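Local coordinates for protein LS-24 (Lathyrus sativus, PDB 3LP9) that adopts the hemopexin fold, probably binds hemin as a monomer and spermine as a dimer, and may take part in the response to oxidative stress, at the interface of chains A and B. Sequence-based numbering; all coordinates share one arbitrary frame. Chains: chain A/B, LS-24.

The interface of chains A and B. Residues chain A 58, 82, 101-103; chain B 58, 61-62, 79, 82.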
loop_
_atom_site.group_PDB
_atom_site.type_symbol
_atom_site.label_atom_id
_atom_site.label_comp_id
_atom_site.label_asym_id
_atom_site.label_seq_id
_atom_site.Cartn_x
_atom_site.Cartn_y
_atom_site.Cartn_z
ATOM N N ILE A 58 3.049 -3.219 -3.199
ATOM C CA ILE A 58 3.548 -3.261 -1.828
ATOM C C ILE A 58 4.073 -4.654 -1.391
ATOM O O ILE A 58 5.111 -4.736 -0.705
ATOM C CB ILE A 58 2.520 -2.720 -0.799
ATOM C CG1 ILE A 58 1.192 -3.513 -0.840
ATOM C CG2 ILE A 58 2.223 -1.223 -1.059
ATOM C CD1 ILE A 58 0.221 -3.076 0.189
ATOM N N PHE A 82 -2.999 -3.437 4.371
ATOM C CA PHE A 82 -3.472 -3.756 3.005
ATOM C C PHE A 82 -3.558 -5.253 2.832
ATOM O O PHE A 82 -2.920 -6.026 3.565
ATOM C CB PHE A 82 -2.545 -3.108 1.960
ATOM C CG PHE A 82 -2.526 -1.599 2.030
ATOM C CD1 PHE A 82 -3.421 -0.820 1.264
ATOM C CD2 PHE A 82 -1.609 -0.918 2.876
ATOM C CE1 PHE A 82 -3.423 0.599 1.337
ATOM C CE2 PHE A 82 -1.625 0.452 2.960
ATOM C CZ PHE A 82 -2.530 1.203 2.181
ATOM N N PRO A 101 -4.597 -4.365 -4.515
ATOM C CA PRO A 101 -4.517 -4.170 -3.045
ATOM C C PRO A 101 -5.554 -3.199 -2.445
ATOM O O PRO A 101 -5.791 -2.118 -2.943
ATOM C CB PRO A 101 -3.064 -3.707 -2.811
ATOM C CG PRO A 101 -2.279 -4.195 -4.083
ATOM C CD PRO A 101 -3.302 -4.076 -5.179
ATOM N N LYS A 102 -6.211 -3.663 -1.375
ATOM C CA LYS A 102 -7.174 -2.857 -0.620
ATOM C C LYS A 102 -6.936 -2.936 0.892
ATOM O O LYS A 102 -6.498 -3.921 1.418
ATOM C CB LYS A 102 -8.620 -3.312 -0.922
ATOM C CG LYS A 102 -9.279 -2.667 -2.146
ATOM C CD LYS A 102 -10.793 -2.924 -2.052
ATOM C CE LYS A 102 -11.511 -2.500 -3.320
ATOM N NZ LYS A 102 -11.514 -3.723 -4.201
ATOM N N LYS A 103 -7.284 -1.866 1.595
ATOM C CA LYS A 103 -7.150 -1.794 3.032
ATOM C C LYS A 103 -7.975 -2.950 3.636
ATOM O O LYS A 103 -9.061 -3.206 3.180
ATOM C CB LYS A 103 -7.687 -0.439 3.494
ATOM C CG LYS A 103 -6.614 0.668 3.627
ATOM C CD LYS A 103 -7.251 2.007 3.513
ATOM C CE LYS A 103 -6.293 3.086 3.863
ATOM N NZ LYS A 103 -6.950 4.445 3.853
ATOM N N ILE B 58 -2.347 0.230 -4.909
ATOM C CA ILE B 58 -3.021 1.071 -3.900
ATOM C C ILE B 58 -3.541 2.361 -4.584
ATOM O O ILE B 58 -4.566 2.946 -4.201
ATOM C CB ILE B 58 -2.055 1.398 -2.697
ATOM C CG1 ILE B 58 -0.724 1.924 -3.265
ATOM C CG2 ILE B 58 -1.880 0.176 -1.887
ATOM C CD1 ILE B 58 0.428 2.278 -2.284
ATOM N N SER B 61 -6.777 1.470 -6.609
ATOM C CA SER B 61 -7.807 1.371 -5.553
ATOM C C SER B 61 -8.259 2.720 -4.942
ATOM O O SER B 61 -9.441 3.010 -4.859
ATOM C CB SER B 61 -7.341 0.426 -4.459
ATOM O OG SER B 61 -7.390 -0.936 -4.869
ATOM N N TYR B 62 -7.344 3.561 -4.534
ATOM C CA TYR B 62 -7.687 4.791 -3.755
ATOM C C TYR B 62 -7.433 6.131 -4.391
ATOM O O TYR B 62 -7.948 7.150 -3.921
ATOM C CB TYR B 62 -7.029 4.711 -2.350
ATOM C CG TYR B 62 -7.510 3.511 -1.574
ATOM C CD1 TYR B 62 -8.770 3.505 -1.010
ATOM C CD2 TYR B 62 -6.696 2.383 -1.423
ATOM C CE1 TYR B 62 -9.241 2.403 -0.309
ATOM C CE2 TYR B 62 -7.150 1.268 -0.712
ATOM C CZ TYR B 62 -8.416 1.282 -0.191
ATOM O OH TYR B 62 -8.820 0.224 0.492
ATOM N N TYR B 79 0.125 8.203 -1.929
ATOM C CA TYR B 79 -1.156 7.794 -1.341
ATOM C C TYR B 79 -0.811 7.438 0.123
ATOM O O TYR B 79 -0.106 6.477 0.364
ATOM C CB TYR B 79 -1.792 6.616 -2.092
ATOM C CG TYR B 79 -3.018 6.216 -1.354
ATOM C CD1 TYR B 79 -4.117 7.052 -1.353
ATOM C CD2 TYR B 79 -3.020 5.115 -0.488
ATOM C CE1 TYR B 79 -5.213 6.792 -0.576
ATOM C CE2 TYR B 79 -4.146 4.812 0.289
ATOM C CZ TYR B 79 -5.219 5.648 0.248
ATOM O OH TYR B 79 -6.337 5.400 1.017
ATOM N N PHE B 82 2.662 5.805 1.175
ATOM C CA PHE B 82 3.317 5.119 0.039
ATOM C C PHE B 82 3.472 6.068 -1.124
ATOM O O PHE B 82 2.698 6.994 -1.267
ATOM C CB PHE B 82 2.545 3.844 -0.390
ATOM C CG PHE B 82 2.612 2.722 0.608
ATOM C CD1 PHE B 82 3.613 1.759 0.523
ATOM C CD2 PHE B 82 1.704 2.643 1.657
ATOM C CE1 PHE B 82 3.706 0.722 1.498
ATOM C CE2 PHE B 82 1.813 1.630 2.609
ATOM C CZ PHE B 82 2.789 0.692 2.524
#
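Across the two-fold dimer interface of this hemopexin-fold albumin, helix 58-62 of one chain packs against strand 82-87 and the short strand 102-103 of the other. A:Phe82 and B:Phe82 meet edge to face, their ring planes 89° apart, with CE2 3.7 Å from CE2. Each isoleucine then touches the partner's phenylalanine: the methyl CG2 of A:Ile58 sits over the face of the B:Phe82 ring, 3.5 Å from CE1, and CG2 of B:Ile58 reaches CE1 of A:Phe82 at 3.6 Å. In both isoleucines CG1 lies between the backbone N and the carbonyl carbon (chi1 59° and 50°), which leaves CG2 as the branch facing the ring. Polar contacts flank this apolar centre. The hydroxyl OG of B:Ser61 donates to the carbonyl O of A:Pro101 at 2.8 Å, approaching from above the carbonyl plane. The backbone N of A:Lys103 gives a nearly straight bond to the phenol OH of B:Tyr62, 2.8 Å long. Beyond CG the A:Lys103 chain runs extended past that phenol, and its terminal amino nitrogen NZ donates to OH of B:Tyr79 at 3.1 Å. An alanine here would probably leave the B:Tyr79 hydroxyl without this donor and open a gap beside the B:Tyr62 ring. B:Tyr79 ends strand 74-79, just ahead of the strand 82-87 that begins with B:Phe82, and two-fold symmetry repeats each contact with the chains exchanged.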